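Local coordinates for stringent starvation protein A homolog (PDB 3LYK), which belongs to the glutathione S-transferase superfamily and probably forms an equimolar complex with the RNA polymerase holoenzyme but not with the core enzyme, at residues Phe150-Trp162 / Tyr182-Val196. Numbering follows the deposited sequence.
Sequences FGLVDCYVAPLLW and YMERVFTRDSFLQSV
Tyr182 reaches into helix 152-162 as a knob among Asp154, Val157, Ala158 and Leu161, and its OH donates to Asp154 OD1 over 2.6 Å, on the lone pair facing away from the other carboxylate oxygen. Leu161 CD1 meets the edge of the same ring, 3.6 Å from Tyr182 CD2. Beside this knob, Ala158 CB packs 3.7 Å from Val186 CG2, where helices 152-162 and 182-187 cross at -109°.

Toward the C-terminal end of the segment, Trp162 builds an aromatic cluster. With CG anti to the backbone N (chi1 -177°), its indole turns an edge to the face of Phe187, centroids 5.1 Å apart, and offers a face to the edge of Phe192; Val196 CG1 also lies over the indole, 4.0 Å from the five-membered ring centroid. At the other end, the Arg189 guanidinium stacks on a face of the Phe150 ring, planes 5° apart, and Arg189 CD sits over that ring, 3.7 Å from its centroid.

Further out, Asp154 OD2 accepts Gly151 N at 2.9 Å, while OD1 also takes Phe145 N. Glu27, on helix 16-27 of the thioredoxin-like domain, forms a salt bridge with Arg189 NE and accepts from Ser191 OG. The buried carboxylate of Asp154 is thus gripped by three donors, which would tend to keep it ionised, and Arg189, stacked on Phe150 of the helical domain, reaches the thioredoxin-like domain through its charge, by the salt bridge to Glu27.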
loop_
_atom_site.group_PDB
_atom_site.type_symbol
_atom_site.label_atom_id
_atom_site.label_comp_id
_atom_site.label_asym_id
_atom_site.label_seq_id
_atom_site.Cartn_x
_atom_site.Cartn_y
_atom_site.Cartn_z
ATOM N N PHE B 150 18.397 7.943 -7.607
ATOM C CA PHE B 150 17.049 7.951 -8.136
ATOM C C PHE B 150 16.339 6.675 -7.678
ATOM O O PHE B 150 16.934 5.601 -7.735
ATOM C CB PHE B 150 17.111 7.952 -9.669
ATOM C CG PHE B 150 15.759 7.962 -10.335
ATOM C CD1 PHE B 150 15.077 9.149 -10.527
ATOM C CD2 PHE B 150 15.195 6.779 -10.800
ATOM C CE1 PHE B 150 13.849 9.180 -11.181
ATOM C CE2 PHE B 150 13.956 6.795 -11.452
ATOM C CZ PHE B 150 13.284 7.996 -11.640
ATOM N N GLY B 151 15.070 6.779 -7.282
ATOM C CA GLY B 151 14.363 5.580 -6.816
ATOM C C GLY B 151 12.872 5.716 -6.935
ATOM O O GLY B 151 12.379 6.697 -7.547
ATOM N N LEU B 152 12.146 4.769 -6.314
ATOM C CA LEU B 152 10.682 4.753 -6.368
ATOM C C LEU B 152 10.019 6.028 -5.868
ATOM O O LEU B 152 8.962 6.382 -6.372
ATOM C CB LEU B 152 10.092 3.516 -5.663
ATOM C CG LEU B 152 10.442 2.130 -6.228
ATOM C CD1 LEU B 152 9.668 0.989 -5.452
ATOM C CD2 LEU B 152 10.166 2.033 -7.745
ATOM N N VAL B 153 10.592 6.702 -4.870
ATOM C CA VAL B 153 9.996 7.984 -4.407
ATOM C C VAL B 153 9.958 9.021 -5.573
ATOM O O VAL B 153 8.960 9.730 -5.782
ATOM C CB VAL B 153 10.781 8.565 -3.200
ATOM C CG1 VAL B 153 10.170 9.887 -2.727
ATOM C CG2 VAL B 153 10.826 7.519 -2.011
ATOM N N ASP B 154 11.027 9.067 -6.349
ATOM C CA ASP B 154 11.086 9.946 -7.535
ATOM C C ASP B 154 10.055 9.527 -8.590
ATOM O O ASP B 154 9.518 10.381 -9.295
ATOM C CB ASP B 154 12.503 9.940 -8.103
ATOM C CG ASP B 154 13.520 10.342 -7.064
ATOM O OD1 ASP B 154 13.520 11.530 -6.659
ATOM O OD2 ASP B 154 14.275 9.449 -6.587
ATOM N N CYS B 155 9.737 8.225 -8.653
ATOM C CA CYS B 155 8.667 7.749 -9.511
ATOM C C CYS B 155 7.302 8.239 -9.039
ATOM O O CYS B 155 6.348 8.197 -9.812
ATOM C CB CYS B 155 8.687 6.225 -9.645
ATOM S SG CYS B 155 10.257 5.653 -10.371
ATOM N N TYR B 156 7.202 8.694 -7.785
ATOM C CA TYR B 156 5.964 9.337 -7.336
ATOM C C TYR B 156 6.028 10.855 -7.590
ATOM O O TYR B 156 5.037 11.454 -7.959
ATOM C CB TYR B 156 5.689 9.102 -5.816
ATOM C CG TYR B 156 4.999 7.785 -5.489
ATOM C CD1 TYR B 156 5.675 6.571 -5.654
ATOM C CD2 TYR B 156 3.684 7.752 -5.010
ATOM C CE1 TYR B 156 5.067 5.359 -5.378
ATOM C CE2 TYR B 156 3.051 6.503 -4.716
ATOM C CZ TYR B 156 3.761 5.330 -4.904
ATOM O OH TYR B 156 3.209 4.098 -4.646
ATOM N N VAL B 157 7.169 11.478 -7.318
ATOM C CA VAL B 157 7.263 12.930 -7.436
ATOM C C VAL B 157 7.295 13.399 -8.922
ATOM O O VAL B 157 6.546 14.317 -9.293
ATOM C CB VAL B 157 8.464 13.496 -6.613
ATOM C CG1 VAL B 157 8.547 15.002 -6.734
ATOM C CG2 VAL B 157 8.318 13.105 -5.089
ATOM N N ALA B 158 8.130 12.774 -9.761
ATOM C CA ALA B 158 8.284 13.219 -11.162
ATOM C C ALA B 158 6.973 13.264 -11.991
ATOM O O ALA B 158 6.741 14.240 -12.659
ATOM C CB ALA B 158 9.412 12.435 -11.916
ATOM N N PRO B 159 6.105 12.220 -11.917
ATOM C CA PRO B 159 4.867 12.302 -12.661
ATOM C C PRO B 159 4.014 13.483 -12.208
ATOM O O PRO B 159 3.250 14.037 -13.009
ATOM C CB PRO B 159 4.166 10.973 -12.316
ATOM C CG PRO B 159 5.296 10.038 -12.165
ATOM C CD PRO B 159 6.292 10.866 -11.361
ATOM N N LEU B 160 4.122 13.834 -10.932
ATOM C CA LEU B 160 3.321 14.926 -10.381
ATOM C C LEU B 160 3.818 16.295 -10.876
ATOM O O LEU B 160 3.017 17.149 -11.235
ATOM C CB LEU B 160 3.321 14.890 -8.856
ATOM C CG LEU B 160 2.619 16.087 -8.214
ATOM C CD1 LEU B 160 1.775 15.631 -7.069
ATOM C CD2 LEU B 160 3.688 17.070 -7.739
ATOM N N LEU B 161 5.137 16.485 -10.882
ATOM C CA LEU B 161 5.756 17.699 -11.403
ATOM C C LEU B 161 5.522 17.851 -12.927
ATOM O O LEU B 161 5.272 18.945 -13.405
ATOM C CB LEU B 161 7.230 17.700 -11.079
ATOM C CG LEU B 161 7.501 17.794 -9.569
ATOM C CD1 LEU B 161 8.969 17.715 -9.308
ATOM C CD2 LEU B 161 6.949 19.131 -8.935
ATOM N N TRP B 162 5.575 16.733 -13.647
ATOM C CA TRP B 162 5.281 16.678 -15.032
ATOM C C TRP B 162 3.866 17.189 -15.300
ATOM O O TRP B 162 3.670 18.018 -16.194
ATOM C CB TRP B 162 5.422 15.258 -15.534
ATOM C CG TRP B 162 5.199 15.107 -17.014
ATOM C CD1 TRP B 162 4.150 14.439 -17.642
ATOM C CD2 TRP B 162 6.064 15.568 -18.065
ATOM N NE1 TRP B 162 4.341 14.454 -19.002
ATOM C CE2 TRP B 162 5.488 15.150 -19.296
ATOM C CE3 TRP B 162 7.252 16.319 -18.088
ATOM C CZ2 TRP B 162 6.065 15.457 -20.558
ATOM C CZ3 TRP B 162 7.833 16.612 -19.343
ATOM C CH2 TRP B 162 7.229 16.170 -20.557
ATOM N N TYR B 182 15.849 19.837 -9.852
ATOM C CA TYR B 182 15.330 18.458 -9.701
ATOM C C TYR B 182 14.572 18.013 -10.961
ATOM O O TYR B 182 14.755 16.904 -11.458
ATOM C CB TYR B 182 14.405 18.381 -8.460
ATOM C CG TYR B 182 13.763 17.034 -8.257
ATOM C CD1 TYR B 182 14.523 15.945 -7.790
ATOM C CD2 TYR B 182 12.400 16.835 -8.566
ATOM C CE1 TYR B 182 13.922 14.683 -7.598
ATOM C CE2 TYR B 182 11.785 15.590 -8.374
ATOM C CZ TYR B 182 12.550 14.518 -7.890
ATOM O OH TYR B 182 11.947 13.301 -7.733
HETATM N N MSE B 183 13.726 18.897 -11.476
HETATM C CA MSE B 183 12.995 18.617 -12.693
HETATM C C MSE B 183 13.871 18.225 -13.839
HETATM O O MSE B 183 13.578 17.233 -14.508
HETATM C CB MSE B 183 12.078 19.781 -13.066
HETATM C CG MSE B 183 10.810 19.753 -12.219
HETATM SE SE MSE B 183 9.676 21.344 -12.444
HETATM C CE MSE B 183 8.650 20.853 -13.959
ATOM N N GLU B 184 14.953 18.980 -14.075
ATOM C CA GLU B 184 15.866 18.615 -15.145
ATOM C C GLU B 184 16.478 17.233 -14.868
ATOM O O GLU B 184 16.635 16.407 -15.758
ATOM C CB GLU B 184 16.962 19.683 -15.306
ATOM C CG GLU B 184 17.914 19.434 -16.494
ATOM C CD GLU B 184 19.088 18.465 -16.192
ATOM O OE1 GLU B 184 19.467 18.271 -15.001
ATOM O OE2 GLU B 184 19.634 17.898 -17.171
ATOM N N ARG B 185 16.830 16.992 -13.614
ATOM C CA ARG B 185 17.509 15.743 -13.238
ATOM C C ARG B 185 16.612 14.543 -13.533
ATOM O O ARG B 185 17.062 13.529 -14.070
ATOM C CB ARG B 185 17.816 15.821 -11.752
ATOM C CG ARG B 185 18.775 14.829 -11.232
ATOM C CD ARG B 185 19.072 15.263 -9.761
ATOM N NE ARG B 185 19.813 16.511 -9.732
ATOM C CZ ARG B 185 19.526 17.573 -8.986
ATOM N NH1 ARG B 185 18.528 17.586 -8.111
ATOM N NH2 ARG B 185 20.291 18.637 -9.105
ATOM N N VAL B 186 15.323 14.665 -13.238
ATOM C CA VAL B 186 14.418 13.514 -13.489
ATOM C C VAL B 186 13.833 13.457 -14.930
ATOM O O VAL B 186 13.794 12.356 -15.529
ATOM C CB VAL B 186 13.319 13.363 -12.395
ATOM C CG1 VAL B 186 13.966 13.220 -11.009
ATOM C CG2 VAL B 186 12.345 14.568 -12.368
ATOM N N PHE B 187 13.403 14.610 -15.493
ATOM C CA PHE B 187 12.744 14.595 -16.803
ATOM C C PHE B 187 13.649 14.132 -17.944
ATOM O O PHE B 187 13.162 13.560 -18.946
ATOM C CB PHE B 187 12.126 15.931 -17.203
ATOM C CG PHE B 187 10.998 16.405 -16.316
ATOM C CD1 PHE B 187 10.347 15.552 -15.427
ATOM C CD2 PHE B 187 10.593 17.738 -16.378
ATOM C CE1 PHE B 187 9.309 16.024 -14.605
ATOM C CE2 PHE B 187 9.554 18.205 -15.599
ATOM C CZ PHE B 187 8.905 17.332 -14.690
ATOM N N THR B 188 14.946 14.387 -17.795
ATOM C CA THR B 188 15.928 14.074 -18.834
ATOM C C THR B 188 16.532 12.677 -18.725
ATOM O O THR B 188 17.343 12.273 -19.579
ATOM C CB THR B 188 17.063 15.155 -18.931
ATOM O OG1 THR B 188 17.830 15.114 -17.733
ATOM C CG2 THR B 188 16.457 16.591 -19.104
ATOM N N ARG B 189 16.083 11.897 -17.737
ATOM C CA ARG B 189 16.597 10.530 -17.560
ATOM C C ARG B 189 16.064 9.682 -18.688
ATOM O O ARG B 189 14.920 9.895 -19.106
ATOM C CB ARG B 189 16.078 9.919 -16.238
ATOM C CG ARG B 189 16.831 10.329 -15.035
ATOM C CD ARG B 189 16.259 9.583 -13.801
ATOM N NE ARG B 189 16.730 8.203 -13.686
ATOM C CZ ARG B 189 17.898 7.830 -13.147
ATOM N NH1 ARG B 189 18.760 8.715 -12.696
ATOM N NH2 ARG B 189 18.218 6.547 -13.067
ATOM N N ASP B 190 16.843 8.697 -19.162
ATOM C CA ASP B 190 16.368 7.801 -20.244
ATOM C C ASP B 190 14.995 7.197 -19.963
ATOM O O ASP B 190 14.155 7.073 -20.881
ATOM C CB ASP B 190 17.335 6.625 -20.504
ATOM C CG ASP B 190 18.605 7.059 -21.271
ATOM O OD1 ASP B 190 18.632 8.213 -21.804
ATOM O OD2 ASP B 190 19.576 6.249 -21.347
ATOM N N SER B 191 14.763 6.814 -18.705
ATOM C CA SER B 191 13.490 6.115 -18.387
ATOM C C SER B 191 12.310 7.069 -18.473
ATOM O O SER B 191 11.239 6.711 -18.940
ATOM C CB SER B 191 13.550 5.434 -16.997
ATOM O OG SER B 191 13.860 6.385 -15.966
ATOM N N PHE B 192 12.497 8.273 -17.977
ATOM C CA PHE B 192 11.431 9.247 -18.015
ATOM C C PHE B 192 11.103 9.587 -19.468
ATOM O O PHE B 192 9.921 9.599 -19.850
ATOM C CB PHE B 192 11.763 10.518 -17.233
ATOM C CG PHE B 192 10.572 11.398 -17.051
ATOM C CD1 PHE B 192 9.768 11.273 -15.921
ATOM C CD2 PHE B 192 10.196 12.284 -18.053
ATOM C CE1 PHE B 192 8.601 12.055 -15.780
ATOM C CE2 PHE B 192 9.055 13.080 -17.937
ATOM C CZ PHE B 192 8.236 12.977 -16.797
ATOM N N LEU B 193 12.145 9.825 -20.273
ATOM C CA LEU B 193 11.982 10.041 -21.729
ATOM C C LEU B 193 11.155 8.948 -22.390
ATOM O O LEU B 193 10.177 9.253 -23.067
ATOM C CB LEU B 193 13.340 10.157 -22.426
ATOM C CG LEU B 193 14.157 11.352 -21.942
ATOM C CD1 LEU B 193 15.598 11.219 -22.455
ATOM C CD2 LEU B 193 13.501 12.649 -22.453
ATOM N N GLN B 194 11.499 7.677 -22.158
ATOM C CA GLN B 194 10.665 6.590 -22.652
ATOM C C GLN B 194 9.256 6.598 -22.117
ATOM O O GLN B 194 8.337 6.214 -22.830
ATOM C CB GLN B 194 11.263 5.236 -22.310
ATOM C CG GLN B 194 12.447 4.854 -23.186
ATOM C CD GLN B 194 13.126 3.632 -22.646
ATOM O OE1 GLN B 194 14.289 3.687 -22.259
ATOM N NE2 GLN B 194 12.387 2.524 -22.564
ATOM N N SER B 195 9.063 7.009 -20.863
ATOM C CA SER B 195 7.716 6.933 -20.280
ATOM C C SER B 195 6.728 7.920 -20.883
ATOM O O SER B 195 5.519 7.664 -20.842
ATOM C CB SER B 195 7.757 7.124 -18.756
ATOM O OG SER B 195 8.033 8.477 -18.401
ATOM N N VAL B 196 7.223 9.065 -21.377
ATOM C CA VAL B 196 6.347 10.092 -21.971
ATOM C C VAL B 196 6.474 10.113 -23.485
ATOM O O VAL B 196 6.053 11.089 -24.137
ATOM C CB VAL B 196 6.639 11.527 -21.417
ATOM C CG1 VAL B 196 6.510 11.569 -19.891
ATOM C CG2 VAL B 196 8.021 12.052 -21.860
#